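PDB 4N0L: predicted component of a thermophile-specific DNA repair system, contains a RAMP domain from Methanopyrus kandleri, which binds RNA as the Csm3 protein of a type III-A CRISPR system, adopts an RRM-like fold, and is probably an endonuclease like its relatives. Local coordinates for residues I8-E13 with F270-L275; D303-L308 with R328-P333. All blocks are in the same frame, centred on the assembly; numbering follows the deposited sequence.

Contact 1: I8-E13 with F270-L275; sequences ITLVGE and FRIAAL
Glu13 and Arg271 form an antiparallel hydrogen-bonded pair and bury more surface here than any other residues of the two strands. Their backbones are joined twice, from Glu13 N to Arg271 O and from Arg271 N to Glu13 O, both at 2.9 Å. The side chains start out on the same face of the sheet, with Glu13 CG 4.4 Å from Arg271 CB. They then part: the arginine chain runs extended from CG to NE and carries its guanidinium away from strand 8-13, leaving 5.1 Å between Glu13 OE1 and Arg271 NH1. Glu13 forms a salt bridge with Arg223 and a hydrogen bond with Thr306, while Arg271 forms salt bridges with Glu269 and Glu304.

Further along the strands, on the opposite face, Leu275 lies beside Leu10 and points the same way, its CD1 4.0 Å from Leu10 CG. Leu10 CD2 reaches Ile272 CD1 at the same separation, and both Leu10 and Ile272 pack on Met246 of helix 238-255. On the face of Glu13 and Arg271, Val11 and Ala274 touch Phe292.

Between these pairs Val11 O accepts two bonds in its carbonyl plane, from Ala273 N at 2.8 Å and from Ala274 N at 3.3 Å. The register slips by one residue, and Gly12 CA comes within 3.1 Å of Arg271 O in a C-H...O contact. Two residues facing Val11 define a classic beta bulge, set here between adjacent strands of the antiparallel sheet of the RRM-like fold, with a helix packed on one face.

Contact 2: D303-L308 with R328-P333; sequences DEVTYL and RAYLRP
Val305 and Glu304 approach Tyr330 from one loop, at different levels of the tyrosine side chain. Val305 meets its base: CG2 lies 3.7 Å from Tyr330 CB and 3.9 Å from Tyr330 CD2, and the two side chains run at a slant to each other. The valine torsion explains which methyl does the touching: CG1 stands anti to the backbone N (chi1 -175°), with CG2 beside that N, and it is CG2 that touches Tyr330.

Glu304 sits further out, its side chain crossing that of the tyrosine at about a right angle. Glu304 CB is 4.0 Å from both Tyr330 CD2 and Tyr330 CE2, and it also meets the methyl of Ala329, CB to CB at 4.1 Å. The glutamate chain bends at chi2 (-66°), and its OE1 comes to the edge of the ring, near the ring plane and 3.9 Å from Tyr330 CE2. The carboxylate is turned 44° from the ring plane and meets the ring at its edge, not over a face. That same OE1 forms a salt bridge with Arg271, whose side chain also touches Tyr330, so a strand of the sheet, through Arg271, supplies the charged partner of the glutamate.

No hydrogen bond joins the two loops. Their adhesion is van der Waals contact among two methyls, the glutamate CB, and the tyrosine CB and ring, and the carboxylate at the ring edge, where the C-H groups carry slight positive charge, probably adds a weak attraction, while the salt bridge to Arg271 probably does most to balance the carboxylate's charge.

How the contacts relate
Contacts 1 and 2 have centres about 8 Å apart and touch directly, the two loops of contact 2 lying against the strands of contact 1. Both loops have polar ties to the sheet. Thr306 OG1 and Glu13 OE2, 2.6 Å apart, connect loop 303-308 to strand 8-13, and Glu304 of the same loop reaches Arg271 in a salt bridge, while Leu331 N lies 3.0 Å from Ile272 O and connects loop 328-333 to strand 268-278. Leu308 adds an apolar contact with Ala273. Contact 1 is wholly buried, whereas contact 2 is partly open to solvent. Both lie away from the zinc ion held by His86, Cys88, Cys115 and Cys118.

Contact 1: I8-E13 with F270-L275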
loop_
_atom_site.group_PDB
_atom_site.type_symbol
_atom_site.label_atom_id
_atom_site.label_comp_id
_atom_site.label_asym_id
_atom_site.label_seq_id
_atom_site.Cartn_x
_atom_site.Cartn_y
_atom_site.Cartn_z
ATOM N N ILE A 8 6.507 1.962 11.619
ATOM C CA ILE A 8 7.589 2.282 10.696
ATOM C C ILE A 8 7.029 3.218 9.638
ATOM O O ILE A 8 6.057 2.882 8.961
ATOM C CB ILE A 8 8.173 1.042 10.005
ATOM C CG1 ILE A 8 8.817 0.097 11.018
ATOM C CG2 ILE A 8 9.192 1.457 8.953
ATOM C CD1 ILE A 8 9.198 -1.237 10.422
ATOM N N THR A 9 7.633 4.393 9.498
ATOM C CA THR A 9 7.130 5.391 8.561
ATOM C C THR A 9 8.060 5.606 7.374
ATOM O O THR A 9 9.218 5.990 7.540
ATOM C CB THR A 9 6.906 6.741 9.253
ATOM O OG1 THR A 9 5.972 6.579 10.328
ATOM C CG2 THR A 9 6.361 7.758 8.266
ATOM N N LEU A 10 7.540 5.361 6.175
ATOM C CA LEU A 10 8.266 5.665 4.948
ATOM C C LEU A 10 8.108 7.145 4.642
ATOM O O LEU A 10 6.987 7.653 4.594
ATOM C CB LEU A 10 7.761 4.822 3.766
ATOM C CG LEU A 10 7.997 3.305 3.683
ATOM C CD1 LEU A 10 7.478 2.539 4.898
ATOM C CD2 LEU A 10 7.388 2.746 2.400
ATOM N N VAL A 11 9.228 7.838 4.449
ATOM C CA VAL A 11 9.198 9.267 4.155
ATOM C C VAL A 11 9.976 9.593 2.886
ATOM O O VAL A 11 11.126 9.184 2.721
ATOM C CB VAL A 11 9.774 10.100 5.319
ATOM C CG1 VAL A 11 9.690 11.593 5.007
ATOM C CG2 VAL A 11 9.054 9.778 6.622
ATOM N N GLY A 12 9.334 10.335 1.993
ATOM C CA GLY A 12 9.947 10.749 0.746
ATOM C C GLY A 12 8.938 11.501 -0.092
ATOM O O GLY A 12 8.136 12.267 0.441
ATOM N N GLU A 13 8.934 11.255 -1.398
ATOM C CA GLU A 13 7.962 11.911 -2.262
ATOM C C GLU A 13 7.661 11.103 -3.518
ATOM O O GLU A 13 8.406 10.195 -3.896
ATOM C CB GLU A 13 8.449 13.312 -2.655
ATOM C CG GLU A 13 9.681 13.325 -3.546
ATOM C CD GLU A 13 10.136 14.731 -3.916
ATOM O OE1 GLU A 13 11.016 14.852 -4.793
ATOM O OE2 GLU A 13 9.624 15.709 -3.329
ATOM N N PHE A 270 8.402 6.372 -6.582
ATOM C CA PHE A 270 8.387 6.558 -5.138
ATOM C C PHE A 270 9.806 6.749 -4.624
ATOM O O PHE A 270 10.551 5.785 -4.452
ATOM C CB PHE A 270 7.716 5.373 -4.439
ATOM C CG PHE A 270 6.263 5.218 -4.780
ATOM C CD1 PHE A 270 5.857 4.349 -5.781
ATOM C CD2 PHE A 270 5.299 5.954 -4.104
ATOM C CE1 PHE A 270 4.519 4.210 -6.098
ATOM C CE2 PHE A 270 3.958 5.821 -4.416
ATOM C CZ PHE A 270 3.566 4.947 -5.415
ATOM N N ARG A 271 10.171 7.999 -4.364
ATOM C CA ARG A 271 11.513 8.310 -3.896
ATOM C C ARG A 271 11.500 8.316 -2.376
ATOM O O ARG A 271 11.060 9.277 -1.749
ATOM C CB ARG A 271 11.985 9.656 -4.449
ATOM C CG ARG A 271 12.196 9.651 -5.956
ATOM C CD ARG A 271 12.538 11.030 -6.498
ATOM N NE ARG A 271 12.837 10.982 -7.927
ATOM C CZ ARG A 271 13.723 11.761 -8.539
ATOM N NH1 ARG A 271 14.401 12.672 -7.853
ATOM N NH2 ARG A 271 13.925 11.636 -9.845
ATOM N N ILE A 272 11.975 7.224 -1.792
ATOM C CA ILE A 272 11.866 7.012 -0.357
ATOM C C ILE A 272 13.205 7.275 0.316
ATOM O O ILE A 272 14.165 6.526 0.134
ATOM C CB ILE A 272 11.386 5.586 -0.042
ATOM C CG1 ILE A 272 10.037 5.331 -0.717
ATOM C CG2 ILE A 272 11.295 5.374 1.459
ATOM C CD1 ILE A 272 9.601 3.880 -0.708
ATOM N N ALA A 273 13.261 8.350 1.093
ATOM C CA ALA A 273 14.513 8.817 1.672
ATOM C C ALA A 273 14.874 8.086 2.962
ATOM O O ALA A 273 16.055 7.914 3.271
ATOM C CB ALA A 273 14.440 10.314 1.925
ATOM N N ALA A 274 13.867 7.644 3.707
ATOM C CA ALA A 274 14.126 7.025 5.001
ATOM C C ALA A 274 12.984 6.153 5.508
ATOM O O ALA A 274 11.814 6.385 5.193
ATOM C CB ALA A 274 14.445 8.097 6.031
ATOM N N LEU A 275 13.345 5.140 6.291
ATOM C CA LEU A 275 12.381 4.378 7.077
ATOM C C LEU A 275 12.515 4.783 8.540
ATOM O O LEU A 275 13.567 4.586 9.149
ATOM C CB LEU A 275 12.601 2.871 6.918
ATOM C CG LEU A 275 11.929 2.122 5.763
ATOM C CD1 LEU A 275 11.930 2.931 4.472
ATOM C CD2 LEU A 275 12.610 0.780 5.553
#

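Contact 2: D303-L308 with R328-P333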
loop_
_atom_site.group_PDB
_atom_site.type_symbol
_atom_site.label_atom_id
_atom_site.label_comp_id
_atom_site.label_asym_id
_atom_site.label_seq_id
_atom_site.Cartn_x
_atom_site.Cartn_y
_atom_site.Cartn_z
ATOM N N ASP A 303 17.941 18.693 -4.503
ATOM C CA ASP A 303 16.820 18.573 -5.441
ATOM C C ASP A 303 16.207 17.180 -5.661
ATOM O O ASP A 303 15.281 17.042 -6.461
ATOM C CB ASP A 303 17.264 19.129 -6.801
ATOM C CG ASP A 303 16.126 19.765 -7.577
ATOM O OD1 ASP A 303 15.251 20.396 -6.946
ATOM O OD2 ASP A 303 16.107 19.636 -8.818
ATOM N N GLU A 304 16.697 16.156 -4.970
ATOM C CA GLU A 304 16.259 14.789 -5.259
ATOM C C GLU A 304 14.984 14.415 -4.499
ATOM O O GLU A 304 14.119 13.730 -5.047
ATOM C CB GLU A 304 17.371 13.784 -4.933
ATOM C CG GLU A 304 18.664 13.969 -5.730
ATOM C CD GLU A 304 18.505 13.708 -7.225
ATOM O OE1 GLU A 304 17.423 13.253 -7.659
ATOM O OE2 GLU A 304 19.470 13.969 -7.975
ATOM N N VAL A 305 14.858 14.854 -3.251
ATOM C CA VAL A 305 13.638 14.602 -2.489
ATOM C C VAL A 305 13.162 15.925 -1.899
ATOM O O VAL A 305 13.491 16.268 -0.765
ATOM C CB VAL A 305 13.853 13.566 -1.363
ATOM C CG1 VAL A 305 12.531 13.245 -0.677
ATOM C CG2 VAL A 305 14.482 12.293 -1.913
ATOM N N THR A 306 12.364 16.653 -2.676
ATOM C CA THR A 306 12.004 18.031 -2.352
ATOM C C THR A 306 11.081 18.159 -1.144
ATOM O O THR A 306 11.025 19.215 -0.512
ATOM C CB THR A 306 11.335 18.721 -3.557
ATOM O OG1 THR A 306 10.013 18.201 -3.744
ATOM C CG2 THR A 306 12.152 18.486 -4.815
ATOM N N TYR A 307 10.365 17.084 -0.829
ATOM C CA TYR A 307 9.397 17.092 0.262
ATOM C C TYR A 307 10.062 17.350 1.606
ATOM O O TYR A 307 9.450 17.923 2.509
ATOM C CB TYR A 307 8.639 15.764 0.311
ATOM C CG TYR A 307 7.541 15.697 1.355
ATOM C CD1 TYR A 307 6.581 16.698 1.450
ATOM C CD2 TYR A 307 7.453 14.623 2.232
ATOM C CE1 TYR A 307 5.565 16.630 2.393
ATOM C CE2 TYR A 307 6.446 14.546 3.179
ATOM C CZ TYR A 307 5.504 15.553 3.254
ATOM O OH TYR A 307 4.504 15.481 4.198
ATOM N N LEU A 308 11.317 16.927 1.730
ATOM C CA LEU A 308 12.031 17.020 2.998
ATOM C C LEU A 308 12.208 18.465 3.460
ATOM O O LEU A 308 12.233 18.734 4.660
ATOM C CB LEU A 308 13.391 16.329 2.899
ATOM C CG LEU A 308 13.346 14.824 2.610
ATOM C CD1 LEU A 308 14.726 14.201 2.751
ATOM C CD2 LEU A 308 12.332 14.103 3.497
ATOM N N ARG A 328 23.249 7.542 -1.902
ATOM C CA ARG A 328 22.012 8.020 -2.517
ATOM C C ARG A 328 21.195 8.836 -1.527
ATOM O O ARG A 328 21.265 8.612 -0.319
ATOM C CB ARG A 328 21.160 6.846 -3.016
ATOM C CG ARG A 328 21.857 5.843 -3.923
ATOM C CD ARG A 328 21.736 6.266 -5.374
ATOM N NE ARG A 328 20.333 6.424 -5.748
ATOM C CZ ARG A 328 19.533 5.418 -6.095
ATOM N NH1 ARG A 328 18.267 5.654 -6.411
ATOM N NH2 ARG A 328 19.995 4.176 -6.124
ATOM N N ALA A 329 20.399 9.767 -2.043
ATOM C CA ALA A 329 19.524 10.567 -1.198
ATOM C C ALA A 329 18.228 9.806 -0.926
ATOM O O ALA A 329 17.553 10.044 0.075
ATOM C CB ALA A 329 19.233 11.909 -1.852
ATOM N N TYR A 330 17.905 8.880 -1.822
ATOM C CA TYR A 330 16.696 8.073 -1.714
ATOM C C TYR A 330 16.916 6.707 -2.353
ATOM O O TYR A 330 17.804 6.540 -3.185
ATOM C CB TYR A 330 15.511 8.782 -2.379
ATOM C CG TYR A 330 15.596 8.855 -3.894
ATOM C CD1 TYR A 330 15.135 7.811 -4.691
ATOM C CD2 TYR A 330 16.152 9.963 -4.524
ATOM C CE1 TYR A 330 15.220 7.872 -6.072
ATOM C CE2 TYR A 330 16.240 10.034 -5.906
ATOM C CZ TYR A 330 15.773 8.985 -6.673
ATOM O OH TYR A 330 15.859 9.055 -8.044
ATOM N N LEU A 331 16.101 5.729 -1.966
ATOM C CA LEU A 331 16.072 4.454 -2.672
ATOM C C LEU A 331 14.671 4.208 -3.215
ATOM O O LEU A 331 13.678 4.592 -2.599
ATOM C CB LEU A 331 16.508 3.303 -1.762
ATOM C CG LEU A 331 17.944 3.337 -1.233
ATOM C CD1 LEU A 331 18.224 2.143 -0.333
ATOM C CD2 LEU A 331 18.941 3.392 -2.384
ATOM N N ARG A 332 14.600 3.574 -4.378
ATOM C CA ARG A 332 13.323 3.204 -4.967
ATOM C C ARG A 332 12.810 1.951 -4.252
ATOM O O ARG A 332 13.602 1.242 -3.628
ATOM C CB ARG A 332 13.479 2.979 -6.474
ATOM C CG ARG A 332 13.845 4.247 -7.241
ATOM C CD ARG A 332 12.616 5.071 -7.603
ATOM N NE ARG A 332 11.727 4.369 -8.523
ATOM C CZ ARG A 332 11.808 4.448 -9.849
ATOM N NH1 ARG A 332 10.956 3.772 -10.608
ATOM N NH2 ARG A 332 12.742 5.201 -10.414
ATOM N N PRO A 333 11.490 1.685 -4.321
ATOM C CA PRO A 333 10.884 0.534 -3.635
ATOM C C PRO A 333 11.648 -0.776 -3.830
ATOM O O PRO A 333 11.920 -1.475 -2.855
ATOM C CB PRO A 333 9.497 0.448 -4.273
ATOM C CG PRO A 333 9.171 1.854 -4.604
ATOM C CD PRO A 333 10.469 2.502 -5.006
#